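CRISPR pre-crRNA endoribonuclease Cas5d (Mannheimia succiniciproducens, PDB 3KG4) cleaves CRISPR precursor transcripts as a metal-independent endoribonuclease of the Cas5 family, helping to produce the crRNAs of bacterial antiviral defence. Local coordinates at residues T34-R39 / W190-I195; I64-V69 / T109-V114. All blocks are in the same frame, centred on the assembly; numbering follows the deposited sequence.

Contact 1. Residues T34-R39 / W190-I195; sequences TPSAAR and WMLHDI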
ATOM      1  N   THR A  34       2.047   3.159   4.164  1.00 21.15           N
ATOM      2  CA  THR A  34       0.811   3.723   4.609  1.00 22.31           C
ATOM      3  C   THR A  34      -0.314   3.242   3.703  1.00 23.14           C
ATOM      4  O   THR A  34      -0.056   2.873   2.557  1.00 24.15           O
ATOM      5  CB  THR A  34       0.853   5.269   4.529  1.00 22.35           C
ATOM      6  OG1 THR A  34       1.221   5.657   3.185  1.00 22.09           O
ATOM      7  CG2 THR A  34       1.906   5.840   5.542  1.00 21.78           C
ATOM      8  N   PRO A  35      -1.569   3.266   4.203  1.00 23.74           N
ATOM      9  CA  PRO A  35      -2.735   3.014   3.374  1.00 23.97           C
ATOM     10  C   PRO A  35      -2.742   3.974   2.173  1.00 24.24           C
ATOM     11  O   PRO A  35      -3.051   3.573   1.066  1.00 21.60           O
ATOM     12  CB  PRO A  35      -3.890   3.339   4.312  1.00 25.41           C
ATOM     13  CG  PRO A  35      -3.297   2.976   5.726  1.00 25.59           C
ATOM     14  CD  PRO A  35      -1.903   3.403   5.636  1.00 24.52           C
ATOM     15  N   SER A  36      -2.389   5.243   2.434  1.00 24.74           N
ATOM     16  CA  SER A  36      -2.312   6.295   1.415  1.00 25.44           C
ATOM     17  C   SER A  36      -1.412   5.892   0.242  1.00 24.45           C
ATOM     18  O   SER A  36      -1.825   5.938  -0.932  1.00 24.74           O
ATOM     19  CB  SER A  36      -1.807   7.593   2.077  1.00 27.00           C
ATOM     20  OG  SER A  36      -1.996   8.681   1.210  1.00 31.06           O
ATOM     21  N   ALA A  37      -0.202   5.442   0.537  1.00 23.00           N
ATOM     22  CA  ALA A  37       0.727   5.001  -0.507  1.00 23.36           C
ATOM     23  C   ALA A  37       0.265   3.739  -1.229  1.00 23.74           C
ATOM     24  O   ALA A  37       0.493   3.572  -2.462  1.00 23.26           O
ATOM     25  CB  ALA A  37       2.174   4.802   0.052  1.00 22.66           C
ATOM     26  N   ALA A  38      -0.347   2.839  -0.469  1.00 22.52           N
ATOM     27  CA  ALA A  38      -0.850   1.585  -1.028  1.00 22.91           C
ATOM     28  C   ALA A  38      -1.961   1.875  -2.045  1.00 22.19           C
ATOM     29  O   ALA A  38      -1.963   1.308  -3.140  1.00 21.76           O
ATOM     30  CB  ALA A  38      -1.333   0.613   0.105  1.00 21.61           C
ATOM     31  N   ARG A  39      -2.856   2.778  -1.687  1.00 23.32           N
ATOM     32  CA  ARG A  39      -3.942   3.160  -2.528  1.00 25.31           C
ATOM     33  C   ARG A  39      -3.432   3.850  -3.803  1.00 26.49           C
ATOM     34  O   ARG A  39      -4.007   3.658  -4.875  1.00 26.28           O
ATOM     35  CB  ARG A  39      -4.893   4.063  -1.754  1.00 27.51           C
ATOM     36  CG  ARG A  39      -6.122   4.488  -2.541  1.00 32.79           C
ATOM     37  CD  ARG A  39      -7.207   5.108  -1.661  1.00 38.94           C
ATOM     38  NE  ARG A  39      -6.816   6.468  -1.316  1.00 43.11           N
ATOM     39  CZ  ARG A  39      -7.190   7.564  -1.963  1.00 49.02           C
ATOM     40  NH1 ARG A  39      -8.013   7.510  -3.010  1.00 51.01           N
ATOM     41  NH2 ARG A  39      -6.752   8.739  -1.531  1.00 50.59           N
ATOM     42  N   TRP A 190       0.965   5.959  15.753  1.00 23.28           N
ATOM     43  CA  TRP A 190       0.026   6.702  14.917  1.00 23.33           C
ATOM     44  C   TRP A 190       0.646   6.934  13.543  1.00 22.70           C
ATOM     45  O   TRP A 190       1.809   7.305  13.434  1.00 22.73           O
ATOM     46  CB  TRP A 190      -0.333   8.010  15.599  1.00 22.94           C
ATOM     47  CG  TRP A 190      -1.101   7.806  16.838  1.00 22.34           C
ATOM     48  CD1 TRP A 190      -0.653   7.943  18.139  1.00 23.50           C
ATOM     49  CD2 TRP A 190      -2.459   7.399  16.928  1.00 22.94           C
ATOM     50  NE1 TRP A 190      -1.680   7.615  19.023  1.00 22.65           N
ATOM     51  CE2 TRP A 190      -2.786   7.288  18.301  1.00 20.37           C
ATOM     52  CE3 TRP A 190      -3.455   7.132  15.979  1.00 20.53           C
ATOM     53  CZ2 TRP A 190      -4.044   6.948  18.723  1.00 23.75           C
ATOM     54  CZ3 TRP A 190      -4.681   6.777  16.399  1.00 23.86           C
ATOM     55  CH2 TRP A 190      -4.979   6.687  17.769  1.00 25.24           C
ATOM     56  N   MET A 191      -0.092   6.629  12.495  1.00 22.57           N
ATOM     57  CA  MET A 191       0.467   6.727  11.143  1.00 22.80           C
ATOM     58  C   MET A 191      -0.606   7.364  10.299  1.00 23.31           C
ATOM     59  O   MET A 191      -1.792   7.182  10.564  1.00 24.03           O
ATOM     60  CB  MET A 191       0.766   5.337  10.533  1.00 22.41           C
ATOM     61  CG  MET A 191       1.949   4.549  11.104  1.00 22.48           C
ATOM     62  SD  MET A 191       2.520   3.070  10.184  1.00 12.59           S
ATOM     63  CE  MET A 191       2.611   3.820   8.459  1.00 19.11           C
ATOM     64  N   LEU A 192      -0.191   8.061   9.243  1.00 23.33           N
ATOM     65  CA  LEU A 192      -1.136   8.579   8.275  1.00 23.77           C
ATOM     66  C   LEU A 192      -1.963   7.451   7.722  1.00 22.94           C
ATOM     67  O   LEU A 192      -1.387   6.439   7.333  1.00 22.19           O
ATOM     68  CB  LEU A 192      -0.359   9.214   7.123  1.00 25.25           C
ATOM     69  CG  LEU A 192      -1.263   9.861   6.071  1.00 28.18           C
ATOM     70  CD1 LEU A 192      -1.835  11.139   6.707  1.00 28.58           C
ATOM     71  CD2 LEU A 192      -0.411  10.142   4.812  1.00 31.15           C
ATOM     72  N   HIS A 193      -3.294   7.599   7.750  1.00 23.14           N
ATOM     73  CA  HIS A 193      -4.195   6.709   7.056  1.00 23.61           C
ATOM     74  C   HIS A 193      -4.321   7.275   5.604  1.00 26.01           C
ATOM     75  O   HIS A 193      -3.943   6.634   4.625  1.00 25.05           O
ATOM     76  CB  HIS A 193      -5.539   6.684   7.754  1.00 22.74           C
ATOM     77  CG  HIS A 193      -6.483   5.623   7.268  1.00 25.00           C
ATOM     78  ND1 HIS A 193      -6.571   5.244   5.944  1.00 28.01           N
ATOM     79  CD2 HIS A 193      -7.401   4.878   7.928  1.00 25.76           C
ATOM     80  CE1 HIS A 193      -7.471   4.284   5.813  1.00 28.64           C
ATOM     81  NE2 HIS A 193      -8.003   4.051   7.001  1.00 29.53           N
ATOM     82  N   ASP A 194      -4.849   8.479   5.476  1.00 28.31           N
ATOM     83  CA  ASP A 194      -4.918   9.131   4.148  1.00 30.63           C
ATOM     84  C   ASP A 194      -5.231  10.608   4.335  1.00 32.95           C
ATOM     85  O   ASP A 194      -5.461  11.042   5.443  1.00 29.95           O
ATOM     86  CB  ASP A 194      -6.002   8.450   3.273  1.00 31.79           C
ATOM     87  CG  ASP A 194      -5.559   8.221   1.812  1.00 33.39           C
ATOM     88  OD1 ASP A 194      -5.930   7.140   1.255  1.00 32.53           O
ATOM     89  OD2 ASP A 194      -4.842   9.102   1.241  1.00 33.99           O
ATOM     90  N   ILE A 195      -5.243  11.370   3.229  1.00 36.60           N
ATOM     91  CA  ILE A 195      -5.533  12.816   3.220  1.00 40.33           C
ATOM     92  C   ILE A 195      -6.744  13.093   2.306  1.00 43.29           C
ATOM     93  O   ILE A 195      -6.928  12.396   1.303  1.00 43.96           O
ATOM     94  CB  ILE A 195      -4.327  13.635   2.681  1.00 40.77           C
ATOM     95  CG1 ILE A 195      -3.123  13.497   3.612  1.00 42.36           C
ATOM     96  CG2 ILE A 195      -4.648  15.130   2.575  1.00 41.63           C
ATOM     97  CD1 ILE A 195      -1.836  13.079   2.890  1.00 43.25           C
TER
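M191 reaches T34 with the last atom of its chain: the thioether bends at chi3 (48°) and lays CE against T34 CG2, 3.6 Å away. Y30, F206 and A208 also touch this methionine, so the methyl pair belongs to a larger apolar patch. At L192 the contact is mainly carbonyl and methyl. L192 O lies 3.5 Å from P35 CD and has no polar partner in the model, while CD2 rests on S36 CB. H193 turns its CB away from the helix, yet ND1 comes within 3.7 Å of P35 CB; the imidazole and the proline cross at about a right angle, and NE2 is hydrogen-bonded to P218 O. H193 O lies 3.0 Å from S36 N.

D194 carries the polar part. D194 OD1 receives R39 NE at 2.8 Å on its syn side, though somewhat out of the carboxylate plane, in a salt bridge whose guanidinium and carboxylate planes stand 60° apart; R39 NH2 adds only weak, longer bonds to both oxygens. S36 OG, anti to its backbone N (chi1 -167°), donates to D194 OD2 at 2.9 Å from above the carboxylate plane. The anti lone pair of that same oxygen takes I195 N. With S36 OG and I195 N on OD2 and R39 NE on OD1, the carboxylate has little freedom to rotate.

Two residues of strand 186-195, H193 and D194, stand opposite the single H204 of strand 203-211, which makes a classic beta bulge at the edge of the seven-stranded antiparallel sheet. The bulge meets the start of helix 35-45, where T34 is the N-cap, its OG1 accepting from A37 N.

Contact 2. Residues I64-V69 / T109-V114; sequences IRFESV and TVLKDV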
ATOM      1  N   ILE A  64      12.093  -4.719   9.051  1.00 30.68           N
ATOM      2  CA  ILE A  64      12.111  -3.268   8.995  1.00 29.82           C
ATOM      3  C   ILE A  64      13.551  -2.771   9.170  1.00 30.33           C
ATOM      4  O   ILE A  64      14.146  -2.941  10.246  1.00 30.18           O
ATOM      5  CB  ILE A  64      11.132  -2.689  10.061  1.00 29.99           C
ATOM      6  CG1 ILE A  64       9.720  -3.240   9.806  1.00 30.77           C
ATOM      7  CG2 ILE A  64      11.106  -1.134  10.013  1.00 26.17           C
ATOM      8  CD1 ILE A  64       8.671  -2.907  10.847  1.00 30.88           C
ATOM      9  N   ARG A  65      14.121  -2.190   8.108  1.00 30.65           N
ATOM     10  CA  ARG A  65      15.507  -1.700   8.121  1.00 31.49           C
ATOM     11  C   ARG A  65      15.659  -0.383   7.369  1.00 30.11           C
ATOM     12  O   ARG A  65      15.017  -0.196   6.348  1.00 28.81           O
ATOM     13  CB  ARG A  65      16.450  -2.730   7.526  1.00 32.35           C
ATOM     14  CG  ARG A  65      16.751  -3.812   8.562  1.00 38.04           C
ATOM     15  CD  ARG A  65      17.634  -4.916   8.034  1.00 44.11           C
ATOM     16  NE  ARG A  65      17.338  -5.249   6.640  1.00 45.17           N
ATOM     17  CZ  ARG A  65      18.108  -4.927   5.606  1.00 49.37           C
ATOM     18  NH1 ARG A  65      19.245  -4.244   5.777  1.00 50.79           N
ATOM     19  NH2 ARG A  65      17.730  -5.275   4.384  1.00 51.24           N
ATOM     20  N   PHE A  66      16.543   0.480   7.862  1.00 29.69           N
ATOM     21  CA  PHE A  66      16.677   1.848   7.373  1.00 29.43           C
ATOM     22  C   PHE A  66      18.091   2.124   6.905  1.00 31.17           C
ATOM     23  O   PHE A  66      19.056   1.495   7.372  1.00 30.59           O
ATOM     24  CB  PHE A  66      16.351   2.835   8.484  1.00 29.22           C
ATOM     25  CG  PHE A  66      14.930   2.806   8.918  1.00 27.53           C
ATOM     26  CD1 PHE A  66      13.969   3.485   8.210  1.00 23.68           C
ATOM     27  CD2 PHE A  66      14.544   2.151  10.085  1.00 25.92           C
ATOM     28  CE1 PHE A  66      12.654   3.488   8.627  1.00 27.03           C
ATOM     29  CE2 PHE A  66      13.219   2.134  10.461  1.00 24.40           C
ATOM     30  CZ  PHE A  66      12.287   2.821   9.744  1.00 23.83           C
ATOM     31  N   GLU A  67      18.222   3.057   5.976  1.00 31.75           N
ATOM     32  CA  GLU A  67      19.536   3.538   5.522  1.00 33.99           C
ATOM     33  C   GLU A  67      19.394   5.028   5.229  1.00 33.15           C
ATOM     34  O   GLU A  67      18.385   5.453   4.644  1.00 33.59           O
ATOM     35  CB  GLU A  67      19.964   2.753   4.265  1.00 35.05           C
ATOM     36  CG  GLU A  67      21.335   3.063   3.681  1.00 39.78           C
ATOM     37  CD  GLU A  67      21.575   2.314   2.347  1.00 44.44           C
ATOM     38  OE1 GLU A  67      21.423   1.077   2.295  1.00 49.99           O
ATOM     39  OE2 GLU A  67      21.888   2.960   1.328  1.00 52.15           O
ATOM     40  N   SER A  68      20.359   5.834   5.677  1.00 33.14           N
ATOM     41  CA  SER A  68      20.460   7.222   5.230  1.00 33.34           C
ATOM     42  C   SER A  68      21.079   7.252   3.813  1.00 33.76           C
ATOM     43  O   SER A  68      22.181   6.733   3.612  1.00 33.92           O
ATOM     44  CB  SER A  68      21.317   8.061   6.187  1.00 33.34           C
ATOM     45  OG  SER A  68      21.293   9.425   5.783  1.00 35.03           O
ATOM     46  N   VAL A  69      20.393   7.874   2.857  1.00 34.57           N
ATOM     47  CA  VAL A  69      20.836   7.919   1.457  1.00 35.41           C
ATOM     48  C   VAL A  69      20.801   9.345   0.919  1.00 37.62           C
ATOM     49  O   VAL A  69      20.063  10.204   1.438  1.00 36.97           O
ATOM     50  CB  VAL A  69      19.945   7.027   0.540  1.00 35.71           C
ATOM     51  CG1 VAL A  69      19.976   5.554   0.982  1.00 33.33           C
ATOM     52  CG2 VAL A  69      18.528   7.561   0.488  1.00 35.49           C
ATOM     53  N   THR A 109      16.281   9.309   5.336  1.00 28.24           N
ATOM     54  CA  THR A 109      16.371   7.987   5.945  1.00 26.51           C
ATOM     55  C   THR A 109      15.213   7.142   5.404  1.00 26.34           C
ATOM     56  O   THR A 109      14.067   7.419   5.664  1.00 25.76           O
ATOM     57  CB  THR A 109      16.404   8.068   7.466  1.00 27.84           C
ATOM     58  OG1 THR A 109      17.559   8.848   7.833  1.00 26.47           O
ATOM     59  CG2 THR A 109      16.541   6.662   8.060  1.00 25.17           C
ATOM     60  N   VAL A 110      15.560   6.105   4.656  1.00 25.67           N
ATOM     61  CA  VAL A 110      14.600   5.340   3.887  1.00 25.85           C
ATOM     62  C   VAL A 110      14.641   3.871   4.293  1.00 25.01           C
ATOM     63  O   VAL A 110      15.624   3.393   4.903  1.00 25.13           O
ATOM     64  CB  VAL A 110      14.898   5.479   2.387  1.00 25.71           C
ATOM     65  CG1 VAL A 110      14.972   6.993   1.997  1.00 26.57           C
ATOM     66  CG2 VAL A 110      16.170   4.735   2.007  1.00 25.89           C
ATOM     67  N   LEU A 111      13.546   3.181   4.015  1.00 25.12           N
ATOM     68  CA  LEU A 111      13.504   1.743   4.204  1.00 26.00           C
ATOM     69  C   LEU A 111      14.330   1.091   3.153  1.00 27.34           C
ATOM     70  O   LEU A 111      14.406   1.565   2.003  1.00 28.20           O
ATOM     71  CB  LEU A 111      12.064   1.237   4.134  1.00 24.99           C
ATOM     72  CG  LEU A 111      11.173   1.638   5.311  1.00 22.94           C
ATOM     73  CD1 LEU A 111       9.695   1.455   4.925  1.00 21.39           C
ATOM     74  CD2 LEU A 111      11.508   0.845   6.622  1.00 24.50           C
ATOM     75  N   LYS A 112      14.932  -0.024   3.523  1.00 29.34           N
ATOM     76  CA  LYS A 112      15.671  -0.838   2.593  1.00 30.85           C
ATOM     77  C   LYS A 112      15.050  -2.234   2.488  1.00 30.97           C
ATOM     78  O   LYS A 112      14.702  -2.835   3.503  1.00 30.83           O
ATOM     79  CB  LYS A 112      17.125  -0.927   3.065  1.00 31.66           C
ATOM     80  CG  LYS A 112      18.021  -1.725   2.202  1.00 37.56           C
ATOM     81  CD  LYS A 112      19.444  -1.738   2.773  1.00 42.02           C
ATOM     82  CE  LYS A 112      20.417  -2.288   1.746  1.00 43.95           C
ATOM     83  NZ  LYS A 112      20.709  -1.234   0.728  1.00 46.01           N
ATOM     84  N   ASP A 113      14.948  -2.733   1.255  1.00 30.37           N
ATOM     85  CA  ASP A 113      14.567  -4.125   0.948  1.00 31.39           C
ATOM     86  C   ASP A 113      13.201  -4.495   1.520  1.00 29.45           C
ATOM     87  O   ASP A 113      13.081  -5.282   2.461  1.00 30.18           O
ATOM     88  CB  ASP A 113      15.624  -5.116   1.420  1.00 32.42           C
ATOM     89  CG  ASP A 113      16.942  -4.979   0.663  1.00 37.78           C
ATOM     90  OD1 ASP A 113      16.943  -4.743  -0.584  1.00 43.05           O
ATOM     91  OD2 ASP A 113      17.985  -5.146   1.333  1.00 45.22           O
ATOM     92  N   VAL A 114      12.172  -3.898   0.953  1.00 27.32           N
ATOM     93  CA  VAL A 114      10.841  -4.047   1.470  1.00 26.79           C
ATOM     94  C   VAL A 114      10.043  -4.966   0.551  1.00 27.21           C
ATOM     95  O   VAL A 114      10.322  -5.046  -0.652  1.00 27.09           O
ATOM     96  CB  VAL A 114      10.071  -2.690   1.524  1.00 27.09           C
ATOM     97  CG1 VAL A 114      10.756  -1.701   2.428  1.00 25.14           C
ATOM     98  CG2 VAL A 114       9.901  -2.081   0.130  1.00 25.35           C
TER
HETATM   99  O   HOH W   1      14.402  -5.991   4.836  1.00 29.88           O
HETATM  100  O   HOH W   2      12.921  -2.784   5.513  1.00 30.24           O
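K112 crosses to the side chain of E67 and can be followed atom by atom. Its CB lies 4.0 Å from R65 O, the same carbonyl that accepts the backbone N-H of K112. CG, anti to the backbone N (chi1 -179°), sends the chain out past the end of R65. CD passes between two opposite charges, with R65 NH1 3.9 Å away and E67 OE1 nearer still. CE keeps company with E67 OE1 too, and a bend at chi4 (77°) swings NZ onto that oxygen. There K112 NZ and E67 OE1 form a salt bridge of 2.9 Å through the syn lone pair of the carboxylate. The positive end of R65 goes another way: R65 NH2 makes a weak, 3.1 Å salt bridge to D113 OD2, which lies at the edge of the guanidinium and in its plane.

Between the backbones, E67 and V110 are an antiparallel hydrogen-bonded pair, and V110 N to E67 O is almost straight at 175°. F66 with L111 and S68 with T109 are the non-hydrogen-bonded pairs beside it. On the F66 side, L111 CD2 sits over one face of the phenyl ring, a CH-pi contact 4.0 Å from the centroid, and also meets I64 CG2. V110 and V69 cross at about a right angle through their methyls. Beside the K112 N to R65 O bond, a water bridges R65 N and K112 O.

Strand 107-112 lies within a small mixed sheet: strand 66-70 pairs with it antiparallel, as does 15-16, while 27-28 runs parallel to it. Y15 touches E67, V110 and K112. At D113 the chain turns a corner into strand 114-124 of the large antiparallel sheet.

Along the chain, contact 2 falls wholly between the two halves of contact 1: 34-39 comes first, then 64-69 and 109-114, and 190-195 last. Their centres are 18 Å apart and their nearest atoms about 8 Å, so they do not touch. Contact 1 is buried, joining helix 35-45 to an outer strand of the seven-stranded sheet; contact 2 lies at the surface, in the small mixed sheet. The chain passes between the two sheets, and all four segments belong to the Cas5 family domain. The loop leading into helix 35-45 touches contact 1 through Y30 and contact 2 through D31, so it ties the buried helix-strand packing to the surface sheet.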